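Local coordinates for insect group II chitinase (Ostrinia furnacalis, PDB 5Y2B), which probably hydrolyses the beta-1,4 bonds between N-acetylglucosamine units of chitin, as glycoside hydrolase family 18 chitinases do, at residues Y13-W18 / W58-N63; G42-G47 / V79-G84; M246-Y251 / K329-F334; K282-Y287 / L348-Y353. All coordinates share one frame; numbering follows the deposited sequence.

All four contacts lie within the family 18 TIM-barrel region of the chain. Interactions 1 and 2 alternate along the sequence, their centres about 12 Å apart, joined where strand 8-14 pairs with strand 38-46. Both close before interactions 3 and 4 open; these likewise alternate, with centres about 15 Å apart, and meet where strand 244-257 runs beside strand 284-286. Interactions 1 and 3 lie on opposite sides of the chain's centre, about 27 Å apart between centres. Thr-14 of interaction 1 hydrogen-bonds Asp-349 of interaction 4, linking early and late parts of the barrel. Each contact includes a residue touching an N-acetylglucosamine unit, and interactions 2 and 3 share one, so together they border the sugar-binding cleft.

Interaction 1. Residues Y13-W18 / W58-N63; sequences YTNWSW and WSDYDN. With NAG (2-acetamido-2-deoxy-beta-D-glucopyranose), chain B.
Trp-58 meets Trp-18 where the short helix 57-62 packs against the 3-10 turn that follows strand 8-14 of the family 18 TIM barrel. The two indoles are near parallel, with planes at 27°, but slid so far apart that they barely overlap: CD1 of Trp-58 lies at the edge of the Trp-18 six-membered ring, 3.6 Å from its CZ3. A chi1 of -168°, with CG anti to the backbone N, swings the Trp-18 ring out to this helix. Next along, Ser-59 sets its CB against the same ring, 3.9 Å from Trp-18 CE3, and Phe-65 meets that ring as well. Asp-60 supplies the polar link. Its OD1 takes a nearly straight hydrogen bond from Asn-15 ND2 (2.9 Å, 165°) on the syn lone pair, and amide and carboxylate are almost coplanar. The same oxygen also bonds Tyr-41 OH, while OD2 is held by the backbone N of Asp-56, so the carboxylate is fixed from both oxygens. Next to Asn-15, Trp-16 turns one indole face to an N-acetylglucosamine ring, with its CE3 3.4 Å from the sugar N2. Asn-63, just beyond the helix, brings its amide against Trp-18 CH2 and over the centre of the Trp-58 ring, where its ND2 hydrogen-bonds Trp-58 O at 3.0 Å.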
# COMPACT_ATOMS: atom_id res chain seq x y z
N TYR A 13 6.88 -4.84 -3.35
CA TYR A 13 7.09 -5.63 -4.55
C TYR A 13 5.88 -6.58 -4.70
O TYR A 13 5.38 -7.09 -3.70
CB TYR A 13 8.41 -6.43 -4.42
CG TYR A 13 8.53 -7.49 -5.46
CD1 TYR A 13 9.03 -7.18 -6.72
CD2 TYR A 13 8.08 -8.78 -5.21
CE1 TYR A 13 9.08 -8.12 -7.71
CE2 TYR A 13 8.15 -9.75 -6.20
CZ TYR A 13 8.65 -9.40 -7.44
OH TYR A 13 8.74 -10.31 -8.44
N THR A 14 5.40 -6.81 -5.93
CA THR A 14 4.26 -7.72 -6.09
C THR A 14 4.63 -8.85 -7.05
O THR A 14 5.11 -8.59 -8.15
CB THR A 14 3.00 -7.02 -6.60
OG1 THR A 14 3.21 -6.51 -7.92
CG2 THR A 14 2.58 -5.88 -5.66
N ASN A 15 4.41 -10.10 -6.62
CA ASN A 15 4.88 -11.17 -7.48
C ASN A 15 4.05 -11.29 -8.77
O ASN A 15 4.57 -11.80 -9.77
CB ASN A 15 4.95 -12.51 -6.73
CG ASN A 15 3.63 -12.98 -6.18
OD1 ASN A 15 2.60 -12.37 -6.39
ND2 ASN A 15 3.68 -14.06 -5.45
N TRP A 16 2.82 -10.78 -8.81
CA TRP A 16 2.01 -10.98 -10.01
C TRP A 16 2.29 -9.95 -11.10
O TRP A 16 1.74 -10.07 -12.21
CB TRP A 16 0.52 -10.95 -9.65
CG TRP A 16 0.05 -9.65 -9.11
CD1 TRP A 16 -0.44 -8.59 -9.84
CD2 TRP A 16 0.05 -9.22 -7.73
NE1 TRP A 16 -0.77 -7.56 -9.00
CE2 TRP A 16 -0.49 -7.91 -7.71
CE3 TRP A 16 0.41 -9.83 -6.51
CZ2 TRP A 16 -0.66 -7.19 -6.52
CZ3 TRP A 16 0.24 -9.11 -5.33
CH2 TRP A 16 -0.29 -7.80 -5.35
N SER A 17 3.13 -8.95 -10.84
CA SER A 17 3.46 -7.99 -11.88
C SER A 17 4.35 -8.61 -12.96
O SER A 17 4.62 -7.96 -13.98
CB SER A 17 4.14 -6.77 -11.26
OG SER A 17 5.18 -7.24 -10.43
N TRP A 18 4.85 -9.83 -12.73
CA TRP A 18 5.51 -10.62 -13.76
C TRP A 18 4.57 -11.00 -14.90
O TRP A 18 5.00 -11.16 -16.05
CB TRP A 18 6.04 -11.90 -13.10
CG TRP A 18 7.00 -12.72 -13.92
CD1 TRP A 18 7.96 -12.27 -14.77
CD2 TRP A 18 7.12 -14.15 -13.89
NE1 TRP A 18 8.67 -13.33 -15.29
CE2 TRP A 18 8.17 -14.50 -14.77
CE3 TRP A 18 6.47 -15.17 -13.18
CZ2 TRP A 18 8.57 -15.82 -14.98
CZ3 TRP A 18 6.87 -16.49 -13.37
CH2 TRP A 18 7.91 -16.80 -14.28
N TRP A 58 4.68 -21.17 -8.69
CA TRP A 58 5.47 -21.10 -9.93
C TRP A 58 6.53 -20.02 -9.82
O TRP A 58 7.71 -20.27 -10.07
CB TRP A 58 4.57 -20.86 -11.15
CG TRP A 58 5.30 -20.71 -12.51
CD1 TRP A 58 5.19 -19.66 -13.38
CD2 TRP A 58 6.17 -21.67 -13.16
NE1 TRP A 58 5.96 -19.89 -14.52
CE2 TRP A 58 6.57 -21.11 -14.40
CE3 TRP A 58 6.65 -22.95 -12.80
CZ2 TRP A 58 7.44 -21.78 -15.29
CZ3 TRP A 58 7.53 -23.60 -13.67
CH2 TRP A 58 7.91 -23.03 -14.91
N SER A 59 6.12 -18.79 -9.45
CA SER A 59 7.08 -17.70 -9.35
C SER A 59 7.87 -17.77 -8.03
O SER A 59 9.11 -17.74 -8.05
CB SER A 59 6.35 -16.35 -9.50
OG SER A 59 5.53 -16.06 -8.36
N ASP A 60 7.18 -17.92 -6.89
CA ASP A 60 7.82 -17.79 -5.57
C ASP A 60 8.86 -18.88 -5.31
O ASP A 60 9.95 -18.60 -4.78
CB ASP A 60 6.77 -17.82 -4.46
CG ASP A 60 5.74 -16.71 -4.61
OD1 ASP A 60 6.04 -15.76 -5.36
OD2 ASP A 60 4.64 -16.81 -4.01
N TYR A 61 8.51 -20.14 -5.62
CA TYR A 61 9.36 -21.30 -5.37
C TYR A 61 10.09 -21.73 -6.64
O TYR A 61 11.31 -21.68 -6.70
CB TYR A 61 8.54 -22.50 -4.85
CG TYR A 61 7.81 -22.37 -3.53
CD1 TYR A 61 8.24 -21.49 -2.52
CD2 TYR A 61 6.69 -23.17 -3.25
CE1 TYR A 61 7.53 -21.40 -1.25
CE2 TYR A 61 5.99 -23.09 -2.00
CZ TYR A 61 6.41 -22.19 -1.01
OH TYR A 61 5.69 -22.12 0.19
N ASP A 62 9.34 -22.15 -7.67
CA ASP A 62 9.97 -22.79 -8.83
C ASP A 62 10.87 -21.81 -9.57
O ASP A 62 11.94 -22.19 -10.04
CB ASP A 62 8.92 -23.39 -9.78
CG ASP A 62 7.97 -24.41 -9.07
OD1 ASP A 62 8.43 -25.14 -8.16
OD2 ASP A 62 6.75 -24.43 -9.39
N ASN A 63 10.47 -20.55 -9.66
CA ASN A 63 11.32 -19.56 -10.31
C ASN A 63 12.08 -18.69 -9.33
O ASN A 63 12.71 -17.71 -9.74
CB ASN A 63 10.52 -18.69 -11.26
CG ASN A 63 10.27 -19.41 -12.58
OD1 ASN A 63 11.08 -19.32 -13.51
ND2 ASN A 63 9.15 -20.16 -12.66
C1 NAG B . -4.00 -9.18 -7.60
C2 NAG B . -3.74 -10.66 -7.48
C3 NAG B . -3.14 -11.19 -8.78
C4 NAG B . -3.99 -10.80 -9.99
C5 NAG B . -4.28 -9.29 -9.97
C6 NAG B . -5.31 -8.86 -11.02
C7 NAG B . -3.17 -11.73 -5.32
C8 NAG B . -2.08 -11.93 -4.28
N2 NAG B . -2.85 -10.94 -6.35
O3 NAG B . -3.00 -12.60 -8.68
O4 NAG B . -3.25 -10.95 -11.19
O5 NAG B . -4.81 -8.92 -8.70
O6 NAG B . -5.32 -7.46 -11.19
O7 NAG B . -4.28 -12.27 -5.23

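Interaction 2. Residues G42-G47 / V79-G84; sequences GFAVLG and VSLALG. With NAG (2-acetamido-2-deoxy-beta-D-glucopyranose), chain C.
Strands 42-46 and 79-84 pair in parallel, their short axes 48° apart, and are joined by two backbone hydrogen bonds, Ala-44 N to Ala-82 O (2.8 Å) and Gly-84 N to Ala-44 O (2.9 Å). Ala-44 donates to one residue and accepts from another on either side of its bridge partner Leu-83. Side chains divide between the two faces. Ala-44 CB packs on Leu-81 CD2 at 3.8 Å, while the end of the Leu-83 side chain reaches across to strand 42-46, with CD1 3.6 Å from Val-45 C; helix 101-118 covers both leucines through Phe-107, Phe-114 and Leu-115. On the other face Phe-43 follows a cis peptide bond, and a chi1 of -83°, with CG anti to the carbonyl carbon, lays its ring over Gly-84 O, 3.5 Å from CG. Its CD1 touches Ala-82 CB at 3.6 Å. The far rim of the ring brings CE2 to 3.6 Å from O3 of an N-acetylglucosamine, with Trp-16 packing alongside. Adjacent parallel strands backed by outer helices are the build of a TIM barrel, and a non-proline cis peptide before an aromatic residue at the sugar-binding end is a known feature of family 18 chitinases.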
# COMPACT_ATOMS: atom_id res chain seq x y z
N GLY A 42 4.82 -8.82 -1.68
CA GLY A 42 3.41 -9.20 -1.71
C GLY A 42 3.19 -10.30 -2.73
O GLY A 42 3.62 -10.18 -3.87
N PHE A 43 2.55 -11.40 -2.31
CA PHE A 43 2.00 -11.67 -1.00
C PHE A 43 2.19 -13.16 -0.77
O PHE A 43 2.06 -13.94 -1.73
CB PHE A 43 0.49 -11.34 -0.92
CG PHE A 43 0.17 -9.89 -0.67
CD1 PHE A 43 0.51 -9.28 0.52
CD2 PHE A 43 -0.48 -9.13 -1.65
CE1 PHE A 43 0.25 -7.94 0.74
CE2 PHE A 43 -0.77 -7.80 -1.44
CZ PHE A 43 -0.41 -7.20 -0.24
N ALA A 44 2.52 -13.58 0.46
CA ALA A 44 2.20 -14.93 0.91
C ALA A 44 0.75 -14.95 1.41
O ALA A 44 0.18 -13.90 1.72
CB ALA A 44 3.16 -15.36 2.04
N VAL A 45 0.14 -16.15 1.47
CA VAL A 45 -1.27 -16.28 1.88
C VAL A 45 -1.40 -17.33 2.98
O VAL A 45 -0.47 -18.06 3.29
CB VAL A 45 -2.22 -16.62 0.70
CG1 VAL A 45 -2.26 -15.47 -0.35
CG2 VAL A 45 -1.85 -17.95 0.05
N LEU A 46 -2.60 -17.37 3.59
CA LEU A 46 -2.90 -18.33 4.65
C LEU A 46 -3.49 -19.58 4.01
O LEU A 46 -4.57 -19.54 3.43
CB LEU A 46 -3.89 -17.73 5.66
CG LEU A 46 -3.99 -18.45 7.00
CD1 LEU A 46 -2.62 -18.34 7.73
CD2 LEU A 46 -5.15 -17.87 7.84
N GLY A 47 -2.77 -20.69 4.12
CA GLY A 47 -3.25 -21.94 3.57
C GLY A 47 -4.40 -22.51 4.37
O GLY A 47 -4.72 -22.07 5.48
N VAL A 79 14.41 -6.83 3.62
CA VAL A 79 13.38 -7.46 2.77
C VAL A 79 12.45 -8.28 3.65
O VAL A 79 12.87 -9.32 4.20
CB VAL A 79 14.00 -8.32 1.66
CG1 VAL A 79 12.90 -9.00 0.80
CG2 VAL A 79 14.94 -7.50 0.80
N SER A 80 11.20 -7.84 3.79
CA SER A 80 10.18 -8.58 4.52
C SER A 80 9.22 -9.29 3.57
O SER A 80 9.08 -8.91 2.41
CB SER A 80 9.35 -7.65 5.43
OG SER A 80 10.13 -7.06 6.45
N LEU A 81 8.52 -10.29 4.10
CA LEU A 81 7.46 -11.00 3.39
C LEU A 81 6.10 -10.54 3.92
O LEU A 81 5.83 -10.64 5.12
CB LEU A 81 7.61 -12.51 3.54
CG LEU A 81 6.51 -13.37 2.90
CD1 LEU A 81 6.42 -13.19 1.38
CD2 LEU A 81 6.74 -14.82 3.22
N ALA A 82 5.23 -10.05 3.03
CA ALA A 82 3.88 -9.69 3.45
C ALA A 82 2.94 -10.90 3.40
O ALA A 82 2.95 -11.69 2.45
CB ALA A 82 3.32 -8.55 2.60
N LEU A 83 2.09 -11.00 4.42
CA LEU A 83 1.10 -12.05 4.50
C LEU A 83 -0.27 -11.40 4.38
O LEU A 83 -0.59 -10.48 5.15
CB LEU A 83 1.22 -12.83 5.82
CG LEU A 83 0.06 -13.75 6.19
CD1 LEU A 83 0.03 -15.01 5.32
CD2 LEU A 83 0.15 -14.15 7.67
N GLY A 84 -1.05 -11.86 3.41
CA GLY A 84 -2.43 -11.42 3.30
C GLY A 84 -2.71 -10.67 2.02
O GLY A 84 -2.63 -11.25 0.94
C1 NAG C . -4.06 -2.50 -0.35
C2 NAG C . -3.38 -3.91 -0.24
C3 NAG C . -3.28 -4.61 -1.60
C4 NAG C . -4.04 -3.81 -2.66
C5 NAG C . -3.53 -2.37 -2.73
C6 NAG C . -4.41 -1.50 -3.59
C7 NAG C . -1.22 -2.87 0.42
C8 NAG C . 0.04 -3.06 1.29
N2 NAG C . -2.11 -3.89 0.46
O3 NAG C . -3.82 -5.92 -1.44
O4 NAG C . -3.76 -4.27 -3.98
O5 NAG C . -3.47 -1.76 -1.44
O6 NAG C . -3.89 -0.19 -3.64
O7 NAG C . -1.38 -1.85 -0.29

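Interaction 3. Residues M246-Y251 / K329-F334; sequences MGMPMY and KKKVNF. With NAG (2-acetamido-2-deoxy-beta-D-glucopyranose), chain C.
Met-246 and Lys-331 cross at about a right angle, the terminal methyl CE of Met-246 pressing on Lys-331 CB at 3.5 Å. Extended as far as its sulfur (chi1 -177°) and then bent at chi3, the Met-246 chain also carries SD to the Phe-334 ring, 3.8 Å from CD2. This is a Met-aromatic contact of oblique approach, with the sulfur 71° off the ring normal. Met-248 and Lys-331 instead slide past each other in opposite directions, Met-248 CG lying 3.9 Å from Lys-331 CD, and the Met-248 sulfur turns across Val-332, where CG2 is 4.2 Å away. These contacts join barrel strand 244-257 to helix 325-337, which runs antiparallel to it on the outside of the TIM barrel. The lysine chain, extended beyond CG, reaches from the helix toward the strand, bringing NZ to 4.2 Å from Pro-249 CD. That buried NZ is satisfied by a salt bridge to Asp-323, a hydrogen bond to Ala-212 O, and a water (2.9 Å from NZ) that donates to Gly-247 O at 2.7 Å. Just past the break in the strand at Met-250, Tyr-251 faces the sugar: its OH accepts a hydrogen bond from N-acetylglucosamine O6 and is also hydrogen-bonded to Asp-199 OD1.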
# COMPACT_ATOMS: atom_id res chain seq x y z
N MET A 246 3.88 6.67 5.82
CA MET A 246 2.67 7.11 5.13
C MET A 246 2.61 6.54 3.71
O MET A 246 3.54 6.74 2.91
CB MET A 246 2.62 8.64 5.07
CG MET A 246 1.31 9.10 4.41
SD MET A 246 1.10 10.87 4.38
CE MET A 246 1.95 11.29 2.90
N GLY A 247 1.49 5.87 3.38
CA GLY A 247 1.34 5.22 2.09
C GLY A 247 1.10 6.23 0.96
O GLY A 247 0.34 7.18 1.11
N MET A 248 1.74 5.99 -0.19
CA MET A 248 1.46 6.78 -1.37
C MET A 248 1.22 5.88 -2.58
O MET A 248 2.04 4.98 -2.85
CB MET A 248 2.59 7.74 -1.69
CG MET A 248 2.59 9.01 -0.69
SD MET A 248 4.17 9.77 -0.70
CE MET A 248 5.20 8.65 0.24
N PRO A 249 0.16 6.12 -3.35
CA PRO A 249 -0.17 5.26 -4.50
C PRO A 249 0.62 5.63 -5.74
O PRO A 249 0.77 6.81 -6.08
CB PRO A 249 -1.67 5.52 -4.72
CG PRO A 249 -1.77 7.02 -4.36
CD PRO A 249 -0.71 7.31 -3.28
N MET A 250 1.13 4.59 -6.43
CA MET A 250 1.78 4.76 -7.72
C MET A 250 0.81 4.50 -8.86
O MET A 250 1.25 4.17 -9.97
CB MET A 250 3.01 3.85 -7.87
CG MET A 250 4.05 3.91 -6.71
SD MET A 250 5.10 5.38 -6.71
CE MET A 250 4.11 6.50 -5.69
N TYR A 251 -0.49 4.61 -8.60
CA TYR A 251 -1.52 4.20 -9.55
C TYR A 251 -2.71 5.12 -9.32
O TYR A 251 -2.74 5.96 -8.40
CB TYR A 251 -1.92 2.73 -9.37
CG TYR A 251 -2.56 2.55 -8.02
CD1 TYR A 251 -1.77 2.40 -6.89
CD2 TYR A 251 -3.93 2.60 -7.86
CE1 TYR A 251 -2.33 2.27 -5.66
CE2 TYR A 251 -4.51 2.48 -6.65
CZ TYR A 251 -3.71 2.32 -5.54
OH TYR A 251 -4.28 2.20 -4.34
N LYS A 329 5.63 15.67 -3.70
CA LYS A 329 6.53 16.52 -2.93
C LYS A 329 5.79 17.17 -1.77
O LYS A 329 6.34 17.32 -0.68
CB LYS A 329 7.18 17.57 -3.85
CG LYS A 329 7.99 16.86 -4.98
CD LYS A 329 9.18 17.67 -5.57
CE LYS A 329 10.30 16.71 -6.19
NZ LYS A 329 11.21 15.82 -5.28
N LYS A 330 4.53 17.51 -1.97
CA LYS A 330 3.72 18.04 -0.88
C LYS A 330 3.50 17.00 0.23
O LYS A 330 3.68 17.29 1.42
CB LYS A 330 2.40 18.55 -1.45
CG LYS A 330 1.64 19.33 -0.44
CD LYS A 330 0.82 20.48 -1.01
CE LYS A 330 0.21 21.29 0.17
NZ LYS A 330 -1.02 22.09 -0.19
N LYS A 331 3.15 15.77 -0.15
CA LYS A 331 2.95 14.69 0.82
C LYS A 331 4.22 14.41 1.59
O LYS A 331 4.18 14.11 2.79
CB LYS A 331 2.47 13.42 0.12
CG LYS A 331 1.06 13.56 -0.43
CD LYS A 331 0.48 12.25 -0.95
CE LYS A 331 -0.96 12.47 -1.41
NZ LYS A 331 -1.56 11.18 -1.98
N VAL A 332 5.38 14.50 0.92
CA VAL A 332 6.60 14.14 1.61
C VAL A 332 7.03 15.26 2.56
O VAL A 332 7.51 14.97 3.66
CB VAL A 332 7.71 13.75 0.61
CG1 VAL A 332 8.96 13.38 1.35
CG2 VAL A 332 7.25 12.55 -0.19
N ASN A 333 6.83 16.54 2.19
CA ASN A 333 7.09 17.60 3.16
C ASN A 333 6.17 17.45 4.35
O ASN A 333 6.55 17.77 5.49
CB ASN A 333 6.91 18.99 2.54
CG ASN A 333 8.08 19.38 1.69
OD1 ASN A 333 9.17 19.66 2.19
ND2 ASN A 333 7.88 19.38 0.37
N PHE A 334 4.95 16.96 4.11
CA PHE A 334 4.02 16.68 5.20
C PHE A 334 4.56 15.59 6.11
O PHE A 334 4.57 15.73 7.34
CB PHE A 334 2.66 16.30 4.62
CG PHE A 334 1.68 15.75 5.63
CD1 PHE A 334 0.86 16.60 6.34
CD2 PHE A 334 1.56 14.38 5.85
CE1 PHE A 334 -0.07 16.09 7.26
CE2 PHE A 334 0.67 13.87 6.77
CZ PHE A 334 -0.17 14.72 7.47
C1 NAG C . -4.06 -2.50 -0.35
C2 NAG C . -3.38 -3.91 -0.24
C3 NAG C . -3.28 -4.61 -1.60
C4 NAG C . -4.04 -3.81 -2.66
C5 NAG C . -3.53 -2.37 -2.73
C6 NAG C . -4.41 -1.50 -3.59
C7 NAG C . -1.22 -2.87 0.42
C8 NAG C . 0.04 -3.06 1.29
N2 NAG C . -2.11 -3.89 0.46
O3 NAG C . -3.82 -5.92 -1.44
O4 NAG C . -3.76 -4.27 -3.98
O5 NAG C . -3.47 -1.76 -1.44
O6 NAG C . -3.89 -0.19 -3.64
O7 NAG C . -1.38 -1.85 -0.29
O HOH W 1 -1.09 9.26 0.11

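Interaction 4. Residues K282-Y287 / L348-Y353; sequences KGFLAY and LDLDDY. With NAG (2-acetamido-2-deoxy-beta-D-glucopyranose), chain D.
With CG anti to its carbonyl carbon (chi1 -60°), Leu-350 holds its CD2 methyl against Ala-286 CB at 3.6 Å, while Tyr-287, with chi1 at -179°, swings its ring alongside Asp-351. The leucine's CD2 also reaches the edge of the Phe-284 ring, near its plane and 4.1 Å from CE2, the two side chains crossing at about a right angle. Between the backbones, Tyr-287 N makes a weak hydrogen bond to Leu-350 O, 3.0 Å long and bent to 120°; the same N also pairs with Met-250. Ala-286 is the N-cap residue of helix 287-296. The contact sets strand 284-286, antiparallel neighbour of strand 244-257, and the start of that helix against the loop after barrel strand 342-346 of the TIM barrel. Phe-284 belongs to the sugar cleft, for the acetyl methyl C8 of an N-acetylglucosamine sits over the centre of its ring in a CH-pi arrangement, 3.6 Å from CD1. The Tyr-287 ring meets Asp-352 CB at its edge, 4.2 Å from CD2. Asp-351 OD1 accepts the backbone N of Asp-352 from above the carboxylate plane (2.7 Å) and also binds Leu-364 N, while the Asp-352 carboxylate oxygens take the backbone N atoms of Arg-356 and Cys-357.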
# COMPACT_ATOMS: atom_id res chain seq x y z
N LYS A 282 -10.32 -3.48 -14.52
CA LYS A 282 -11.29 -2.40 -14.44
C LYS A 282 -11.19 -1.68 -13.10
O LYS A 282 -11.04 -2.31 -12.05
CB LYS A 282 -12.69 -2.97 -14.64
CG LYS A 282 -13.81 -2.00 -14.37
CD LYS A 282 -15.16 -2.68 -14.56
CE LYS A 282 -15.31 -3.17 -16.00
NZ LYS A 282 -15.16 -2.07 -17.04
N GLY A 283 -11.22 -0.36 -13.13
CA GLY A 283 -11.16 0.40 -11.91
C GLY A 283 -9.81 1.01 -11.57
O GLY A 283 -9.79 1.98 -10.79
N PHE A 284 -8.67 0.51 -12.09
CA PHE A 284 -7.40 1.18 -11.81
C PHE A 284 -6.45 1.16 -13.01
O PHE A 284 -6.61 0.40 -13.97
CB PHE A 284 -6.71 0.63 -10.54
CG PHE A 284 -5.74 -0.51 -10.77
CD1 PHE A 284 -6.18 -1.82 -10.73
CD2 PHE A 284 -4.37 -0.27 -10.92
CE1 PHE A 284 -5.27 -2.89 -10.90
CE2 PHE A 284 -3.48 -1.30 -11.09
CZ PHE A 284 -3.94 -2.62 -11.10
N LEU A 285 -5.47 2.06 -12.94
CA LEU A 285 -4.44 2.22 -13.95
C LEU A 285 -3.14 2.53 -13.25
O LEU A 285 -3.10 3.31 -12.30
CB LEU A 285 -4.77 3.34 -14.91
CG LEU A 285 -6.06 3.21 -15.70
CD1 LEU A 285 -6.28 4.52 -16.40
CD2 LEU A 285 -5.94 2.08 -16.73
N ALA A 286 -2.07 1.87 -13.72
CA ALA A 286 -0.73 2.20 -13.27
C ALA A 286 -0.39 3.62 -13.70
O ALA A 286 -0.89 4.12 -14.72
CB ALA A 286 0.28 1.21 -13.86
N TYR A 287 0.51 4.26 -12.96
CA TYR A 287 0.93 5.58 -13.39
C TYR A 287 1.51 5.56 -14.80
O TYR A 287 1.31 6.51 -15.56
CB TYR A 287 1.98 6.14 -12.45
CG TYR A 287 2.42 7.53 -12.85
CD1 TYR A 287 1.60 8.65 -12.62
CD2 TYR A 287 3.65 7.73 -13.45
CE1 TYR A 287 2.02 9.93 -12.96
CE2 TYR A 287 4.07 9.01 -13.82
CZ TYR A 287 3.25 10.10 -13.56
OH TYR A 287 3.68 11.35 -13.92
N LEU A 348 6.11 -0.90 -6.52
CA LEU A 348 7.27 -0.61 -7.36
C LEU A 348 6.92 -0.64 -8.83
O LEU A 348 7.34 0.23 -9.60
CB LEU A 348 8.38 -1.63 -7.10
CG LEU A 348 9.18 -1.29 -5.85
CD1 LEU A 348 9.92 -2.54 -5.37
CD2 LEU A 348 10.11 -0.10 -6.16
N ASP A 349 6.12 -1.62 -9.21
CA ASP A 349 5.85 -1.99 -10.60
C ASP A 349 4.78 -1.15 -11.25
O ASP A 349 4.49 -1.35 -12.44
CB ASP A 349 5.40 -3.44 -10.64
CG ASP A 349 4.24 -3.71 -9.66
OD1 ASP A 349 3.05 -3.55 -10.05
OD2 ASP A 349 4.54 -4.03 -8.48
N LEU A 350 4.15 -0.24 -10.50
CA LEU A 350 3.11 0.62 -11.07
C LEU A 350 3.62 2.02 -11.40
O LEU A 350 2.98 2.72 -12.20
CB LEU A 350 1.91 0.71 -10.11
CG LEU A 350 1.25 -0.65 -9.81
CD1 LEU A 350 0.26 -0.66 -8.63
CD2 LEU A 350 0.58 -1.17 -11.11
N ASP A 351 4.75 2.43 -10.82
CA ASP A 351 5.46 3.64 -11.21
C ASP A 351 6.01 3.48 -12.62
O ASP A 351 6.03 2.38 -13.17
CB ASP A 351 6.57 3.93 -10.20
CG ASP A 351 7.14 5.35 -10.30
OD1 ASP A 351 6.60 6.20 -11.03
OD2 ASP A 351 8.15 5.60 -9.65
N ASP A 352 6.43 4.59 -13.25
CA ASP A 352 7.00 4.50 -14.60
C ASP A 352 8.48 4.09 -14.55
O ASP A 352 9.40 4.86 -14.86
CB ASP A 352 6.84 5.82 -15.33
CG ASP A 352 7.23 5.72 -16.80
OD1 ASP A 352 7.30 4.57 -17.32
OD2 ASP A 352 7.47 6.78 -17.43
N TYR A 353 8.69 2.82 -14.14
CA TYR A 353 10.06 2.35 -13.96
C TYR A 353 10.79 2.22 -15.29
O TYR A 353 12.02 2.28 -15.29
CB TYR A 353 10.12 1.00 -13.20
CG TYR A 353 9.35 -0.10 -13.89
CD1 TYR A 353 7.97 -0.17 -13.76
CD2 TYR A 353 10.00 -1.07 -14.66
CE1 TYR A 353 7.24 -1.16 -14.39
CE2 TYR A 353 9.26 -2.11 -15.30
CZ TYR A 353 7.87 -2.13 -15.17
OH TYR A 353 7.09 -3.10 -15.77
C1 NAG D . -4.57 -5.21 -4.60
C2 NAG D . -4.27 -5.11 -6.08
C3 NAG D . -4.87 -6.29 -6.81
C4 NAG D . -4.29 -7.54 -6.17
C5 NAG D . -4.64 -7.56 -4.68
C6 NAG D . -4.05 -8.74 -3.94
C7 NAG D . -3.89 -2.87 -7.04
C8 NAG D . -4.56 -1.58 -7.54
N2 NAG D . -4.73 -3.84 -6.64
O3 NAG D . -4.52 -6.20 -8.17
O4 NAG D . -4.90 -8.71 -6.66
O5 NAG D . -4.08 -6.39 -4.10
O6 NAG D . -4.55 -8.83 -2.62
O7 NAG D . -2.66 -3.03 -7.02